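Local coordinates for protein phospholyase (Arthrobacter aurescens, PDB 5G4I) that probably acts as a pyridoxal-phosphate-dependent phospholyase of the class III transaminase family, cleaving ethanolamine phosphate to acetaldehyde, ammonia and phosphate, at residues A200-A203 with S204-A208; S231-I234 with E235-T239; A127-I130 with A131-H134. All coordinates share one frame; numbering follows the deposited sequence. Where two conformers were deposited one is given.

Contact 1 of 3, residues A200-A203 with S204-A208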
loop_
_atom_site.group_PDB
_atom_site.type_symbol
_atom_site.label_atom_id
_atom_site.label_comp_id
_atom_site.label_asym_id
_atom_site.label_seq_id
_atom_site.Cartn_x
_atom_site.Cartn_y
_atom_site.Cartn_z
ATOM N N ALA A 200 11.830 6.774 -32.296
ATOM C CA ALA A 200 10.475 6.868 -32.860
ATOM C C ALA A 200 9.401 7.022 -31.800
ATOM O O ALA A 200 8.391 7.744 -31.906
ATOM C CB ALA A 200 10.178 5.695 -33.825
ATOM N N ALA A 201 9.532 6.216 -30.718
ATOM C CA ALA A 201 8.563 6.248 -29.617
ATOM C C ALA A 201 8.528 7.644 -28.972
ATOM O O ALA A 201 7.439 8.206 -28.650
ATOM C CB ALA A 201 8.974 5.217 -28.532
ATOM N N ILE A 202 9.704 8.207 -28.717
ATOM C CA ILE A 202 9.822 9.546 -28.133
ATOM C C ILE A 202 9.165 10.639 -29.025
ATOM O O ILE A 202 8.403 11.486 -28.563
ATOM C CB ILE A 202 11.318 9.890 -27.765
ATOM C CG1 ILE A 202 11.771 9.034 -26.568
ATOM C CG2 ILE A 202 11.511 11.360 -27.504
ATOM C CD1 ILE A 202 13.243 9.252 -26.200
ATOM N N ALA A 203 9.520 10.558 -30.326
ATOM C CA ALA A 203 8.968 11.535 -31.288
ATOM C C ALA A 203 7.443 11.417 -31.305
ATOM O O ALA A 203 6.752 12.469 -31.458
ATOM C CB ALA A 203 9.581 11.337 -32.643
ATOM N N SER A 204 6.891 10.185 -31.244
ATOM C CA SER A 204 5.439 9.916 -31.320
ATOM C C SER A 204 4.747 10.525 -30.093
ATOM O O SER A 204 3.690 11.165 -30.169
ATOM C CB SER A 204 5.199 8.437 -31.421
ATOM O OG SER A 204 3.795 8.124 -31.422
ATOM N N LEU A 205 5.311 10.324 -28.871
ATOM C CA LEU A 205 4.837 10.923 -27.621
ATOM C C LEU A 205 4.787 12.439 -27.679
ATOM O O LEU A 205 3.847 13.076 -27.149
ATOM C CB LEU A 205 5.623 10.449 -26.372
ATOM C CG LEU A 205 5.359 8.993 -25.955
ATOM C CD1 LEU A 205 6.393 8.566 -24.935
ATOM C CD2 LEU A 205 3.941 8.861 -25.412
ATOM N N GLN A 206 5.833 13.020 -28.267
ATOM C CA GLN A 206 5.932 14.493 -28.384
ATOM C C GLN A 206 4.843 15.039 -29.358
ATOM O O GLN A 206 4.183 16.029 -29.034
ATOM C CB GLN A 206 7.351 14.914 -28.758
ATOM C CG GLN A 206 8.364 14.634 -27.649
ATOM C CD GLN A 206 9.802 14.707 -28.035
ATOM O OE1 GLN A 206 10.160 14.526 -29.221
ATOM N NE2 GLN A 206 10.656 14.916 -27.060
ATOM N N ALA A 207 4.714 14.381 -30.491
ATOM C CA ALA A 207 3.699 14.836 -31.537
ATOM C C ALA A 207 2.317 14.799 -30.934
ATOM O O ALA A 207 1.474 15.682 -31.258
ATOM C CB ALA A 207 3.781 14.007 -32.792
ATOM N N ALA A 208 2.003 13.770 -30.132
ATOM C CA ALA A 208 0.673 13.645 -29.507
ATOM C C ALA A 208 0.434 14.559 -28.299
ATOM O O ALA A 208 -0.665 14.515 -27.731
ATOM C CB ALA A 208 0.422 12.186 -29.196
#
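The last two turns of helix 187-207 bring Ile202 and Gln206 together, one turn apart, where the helix lies on the sheet at strands 140-143 and 171-174. The two side chains run side by side and point the same way. Ile202 CG1 sits beside the backbone N (chi1 -70°), which leaves CG2 as the branch that meets the amide end of Gln206, with CG2 to NE2 at 3.7 Å. Gln206 passes close over the backbone as it goes, its CG 3.3 Å from Ile202 O. That oxygen also accepts the helix bond from Gln206 N at 3.0 Å.

The same i to i+4 pattern continues on both flanks. Leu205 N gives the straightest of the four bonds to Ala201 O (3.0 Å, 168° at the hydrogen), and Leu205 CG rests 3.5 Å from the same oxygen. Ala207 N bonds to Ala203 O at 3.0 Å on the outer side, where Ala200, Ala203 and Gln206 are exposed. Ala201, Ile202 and Leu205 face inward and all three touch Leu141. Ser204 N bonds to Ala200 O at 2.9 Å, and Ser204 OG accepts from Arg172 NE of the edge strand.

The contact is therefore backbone bonding with one aliphatic-to-amide touch. Cohesion here comes from the helix itself and from the apolar face against the sheet, while the Gln206 amide meets Ile202 CG2 by van der Waals contact, with no polar bond between the two side chains.

Contact 2 of 3, residues S231-I234 with E235-T239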
loop_
_atom_site.group_PDB
_atom_site.type_symbol
_atom_site.label_atom_id
_atom_site.label_comp_id
_atom_site.label_asym_id
_atom_site.label_seq_id
_atom_site.Cartn_x
_atom_site.Cartn_y
_atom_site.Cartn_z
ATOM N N SER A 231 25.434 -4.129 -24.663
ATOM C CA SER A 231 26.031 -2.998 -24.006
ATOM C C SER A 231 25.620 -1.687 -24.707
ATOM O O SER A 231 25.730 -1.625 -25.933
ATOM C CB SER A 231 27.580 -3.073 -24.037
ATOM O OG SER A 231 28.120 -2.137 -23.132
ATOM N N GLY A 232 25.247 -0.652 -23.934
ATOM C CA GLY A 232 24.932 0.694 -24.465
ATOM C C GLY A 232 23.431 0.948 -24.660
ATOM O O GLY A 232 23.063 2.067 -24.951
ATOM N N TYR A 233 22.580 -0.082 -24.575
ATOM C CA TYR A 233 21.156 0.120 -24.762
ATOM C C TYR A 233 20.544 0.982 -23.640
ATOM O O TYR A 233 19.969 2.077 -23.901
ATOM C CB TYR A 233 20.372 -1.164 -24.929
ATOM C CG TYR A 233 18.834 -0.934 -25.092
ATOM C CD1 TYR A 233 18.308 -0.508 -26.286
ATOM C CD2 TYR A 233 17.965 -1.051 -24.025
ATOM C CE1 TYR A 233 16.960 -0.256 -26.500
ATOM C CE2 TYR A 233 16.604 -0.855 -24.190
ATOM C CZ TYR A 233 16.096 -0.431 -25.433
ATOM O OH TYR A 233 14.728 -0.227 -25.612
ATOM N N ILE A 234 20.698 0.526 -22.385
ATOM C CA ILE A 234 20.154 1.323 -21.268
ATOM C C ILE A 234 20.694 2.743 -21.201
ATOM O O ILE A 234 19.998 3.777 -20.977
ATOM C CB ILE A 234 20.279 0.582 -19.912
ATOM C CG1 ILE A 234 19.480 -0.726 -19.957
ATOM C CG2 ILE A 234 19.894 1.425 -18.713
ATOM C CD1 ILE A 234 17.922 -0.578 -20.026
ATOM N N GLU A 235 22.032 2.867 -21.391
ATOM C CA GLU A 235 22.673 4.163 -21.401
ATOM C C GLU A 235 22.134 5.080 -22.537
ATOM O O GLU A 235 21.895 6.274 -22.342
ATOM C CB GLU A 235 24.206 3.935 -21.592
ATOM C CG GLU A 235 24.869 2.997 -20.514
ATOM C CD GLU A 235 24.777 1.384 -20.506
ATOM O OE1 GLU A 235 24.172 0.601 -21.047
ATOM O OE2 GLU A 235 25.495 0.784 -19.807
ATOM N N GLY A 236 21.924 4.477 -23.688
ATOM C CA GLY A 236 21.346 5.221 -24.860
ATOM C C GLY A 236 19.902 5.694 -24.593
ATOM O O GLY A 236 19.506 6.811 -25.017
ATOM N N VAL A 237 19.116 4.835 -23.970
ATOM C CA VAL A 237 17.742 5.211 -23.578
ATOM C C VAL A 237 17.776 6.348 -22.622
ATOM O O VAL A 237 17.050 7.361 -22.784
ATOM C CB VAL A 237 16.928 3.999 -23.028
ATOM C CG1 VAL A 237 15.574 4.499 -22.511
ATOM C CG2 VAL A 237 16.770 2.915 -24.039
ATOM N N ALA A 238 18.601 6.304 -21.545
ATOM C CA ALA A 238 18.738 7.378 -20.622
ATOM C C ALA A 238 19.138 8.753 -21.243
ATOM O O ALA A 238 18.511 9.751 -20.912
ATOM C CB ALA A 238 19.747 6.973 -19.482
ATOM N N THR A 239 20.120 8.694 -22.153
ATOM C CA THR A 239 20.522 9.954 -22.803
ATOM C C THR A 239 19.337 10.575 -23.587
ATOM O O THR A 239 19.063 11.789 -23.439
ATOM C CB THR A 239 21.684 9.647 -23.721
ATOM O OG1 THR A 239 22.814 9.186 -22.906
ATOM C CG2 THR A 239 22.068 10.905 -24.476
HETATM O O HOH W 1 25.062 -1.678 -20.992
HETATM O O HOH W 2 22.416 -1.914 -21.978
#
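This is a helix N-terminus, with Glu235 turning back to Gly232 at the start of helix 233-243 in the beta-alpha-beta unit between strands 214-217 and 247-251. Gly232 is the N-cap, and at its positive phi of 98° a side chain would be jammed against the carbonyl O of Ser231. Glu235 bends at chi2 (78°), bringing OE1 to 3.3 Å from Gly232 N. The bond is weak and far from straight, and it resembles the returning half of a capping box, the cap residue itself having no side chain. A water accepts from Ile234 N at 3.0 Å and can donate to Glu235 OE1, bridging the two.

One turn on, Val237 CG2 sits over one face of the Tyr233 ring as a CH-pi contact, 3.9 Å from the centroid and offset toward the rim near CZ. Tyr233 CG, anti to its own N (chi1 178°), carries the ring out toward Leu191 and Leu195 of helix 187-207. Behind the pair, Val237 N bonds to Tyr233 O at 2.9 Å, nearly along the C=O axis.

Glu235 OE1 thus offers the helix start a weak direct bond and a water-mediated one, while Asn271 N holds OE2; the negative charge probably interacts favourably with the helix dipole.

Contact 3 of 3, residues A127-I130 with A131-H134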
loop_
_atom_site.group_PDB
_atom_site.type_symbol
_atom_site.label_atom_id
_atom_site.label_comp_id
_atom_site.label_asym_id
_atom_site.label_seq_id
_atom_site.Cartn_x
_atom_site.Cartn_y
_atom_site.Cartn_z
ATOM N N ALA A 127 6.454 7.137 -7.459
ATOM C CA ALA A 127 7.516 7.559 -8.404
ATOM C C ALA A 127 6.945 8.157 -9.674
ATOM O O ALA A 127 7.510 9.178 -10.173
ATOM C CB ALA A 127 8.477 6.411 -8.698
ATOM N N LEU A 128 5.896 7.555 -10.274
ATOM C CA LEU A 128 5.292 8.129 -11.522
ATOM C C LEU A 128 4.736 9.519 -11.209
ATOM O O LEU A 128 4.757 10.438 -12.062
ATOM C CB LEU A 128 4.210 7.183 -12.106
ATOM C CG LEU A 128 4.680 5.876 -12.733
ATOM C CD1 LEU A 128 3.455 5.137 -13.157
ATOM C CD2 LEU A 128 5.546 6.171 -13.948
ATOM N N ARG A 129 4.123 9.686 -10.017
ATOM C CA ARG A 129 3.543 10.973 -9.589
ATOM C C ARG A 129 4.590 12.052 -9.422
ATOM O O ARG A 129 4.432 13.241 -9.935
ATOM C CB ARG A 129 2.650 10.726 -8.348
ATOM C CG ARG A 129 1.838 12.005 -7.902
ATOM C CD ARG A 129 0.923 11.696 -6.694
ATOM N NE ARG A 129 0.292 12.971 -6.254
ATOM C CZ ARG A 129 -0.020 13.302 -5.001
ATOM N NH1 ARG A 129 0.033 12.419 -4.023
ATOM N NH2 ARG A 129 -0.481 14.521 -4.722
ATOM N N ILE A 130 5.666 11.774 -8.724
ATOM C CA ILE A 130 6.848 12.730 -8.603
ATOM C C ILE A 130 7.294 13.080 -9.980
ATOM O O ILE A 130 7.501 14.319 -10.258
ATOM C CB ILE A 130 7.967 12.043 -7.782
ATOM C CG1 ILE A 130 7.591 11.887 -6.295
ATOM C CG2 ILE A 130 9.271 12.884 -7.891
ATOM C CD1 ILE A 130 8.484 10.855 -5.529
ATOM N N ALA A 131 7.514 12.128 -10.852
ATOM C CA ALA A 131 8.035 12.405 -12.181
ATOM C C ALA A 131 7.085 13.286 -12.990
ATOM O O ALA A 131 7.546 14.264 -13.698
ATOM C CB ALA A 131 8.382 11.129 -12.937
ATOM N N ARG A 132 5.793 12.950 -13.032
ATOM C CA ARG A 132 4.784 13.753 -13.875
ATOM C C ARG A 132 4.806 15.199 -13.378
ATOM O O ARG A 132 4.835 16.181 -14.234
ATOM C CB ARG A 132 3.357 13.132 -13.641
ATOM C CG ARG A 132 2.335 13.389 -14.645
ATOM C CD ARG A 132 1.037 12.707 -14.269
ATOM N NE ARG A 132 1.148 11.268 -14.060
ATOM C CZ ARG A 132 0.997 10.610 -12.894
ATOM N NH1 ARG A 132 0.711 11.210 -11.800
ATOM N NH2 ARG A 132 1.138 9.278 -12.937
ATOM N N GLN A 133 4.820 15.468 -12.085
ATOM C CA GLN A 133 4.813 16.862 -11.578
ATOM C C GLN A 133 6.128 17.582 -11.858
ATOM O O GLN A 133 6.143 18.810 -12.223
ATOM C CB GLN A 133 4.579 16.926 -10.065
ATOM C CG GLN A 133 3.224 16.370 -9.571
ATOM C CD GLN A 133 2.913 16.685 -8.118
ATOM O OE1 GLN A 133 3.664 17.464 -7.455
ATOM N NE2 GLN A 133 1.845 16.100 -7.566
ATOM N N HIS A 134 7.265 16.891 -11.759
ATOM C CA HIS A 134 8.571 17.529 -11.984
ATOM C C HIS A 134 8.823 17.859 -13.471
ATOM O O HIS A 134 9.296 18.978 -13.799
ATOM C CB HIS A 134 9.710 16.568 -11.555
ATOM C CG HIS A 134 11.075 17.092 -11.869
ATOM N ND1 HIS A 134 11.860 16.717 -12.927
ATOM C CD2 HIS A 134 11.743 18.065 -11.218
ATOM C CE1 HIS A 134 12.983 17.458 -12.930
ATOM N NE2 HIS A 134 12.929 18.282 -11.897
#
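Arg132 folds back over the backbone O and CB of Leu128 on helix 120-135, whereas the Leu128 side chain goes with Ala127 and Ala131 into the tight packing against Ile249 and Val214 of the central strands. In that packed part Ala131 CB lies 3.5 Å from Ala127 O, and Ala131 N bonds to the same oxygen at 3.0 Å.

The looser side belongs to Arg132 and Gln133, both partly exposed. A bend at chi3 (-56°) lays the Arg132 guanidinium face over Leu128 O, which is 3.8 Å from its plane, over the centre; Arg132 N bonds to that oxygen at 2.9 Å. Arg132 NH1 comes to 3.6 Å from Arg129 CA and hydrogen-bonds to Thr152 OG1 of the second subunit. A leucine in place of Arg132 would probably leave Thr152 of the second subunit without this donor and take the flat group away from over Leu128 O. Arg129, buried at the dimer interface, runs extended beside Gln133, Arg129 NE and Gln133 NE2 being 3.7 Å apart and the two planes turned 69° from each other.

One carboxylate oxygen, Glu165 OE2 of the second subunit, grips both Arg129 NE, as a salt bridge, and Gln133 NE2; Gln133 OE1, bonded to Asn306 ND2, then fixes the rotation of the amide.

How the contacts relate
All three are local contacts three or four residues apart, along or at the start of a helix set around the same central sheet, and none touches another. Contacts 1 and 2 come nearest, about 5 Å between closest atoms, and are joined indirectly because Tyr233 packs on helix 187-207, the helix of contact 1. Contact 1 is the most exposed, near a helix C-terminus at the sheet's edge. Contact 2 is half buried at a helix start, where an acid and waters take up the first amides. Contact 3, the most buried, belongs to the helix that begins at the cofactor-binding Gly120 and Ser121, and it alone reaches the second subunit, through arginines and an amide.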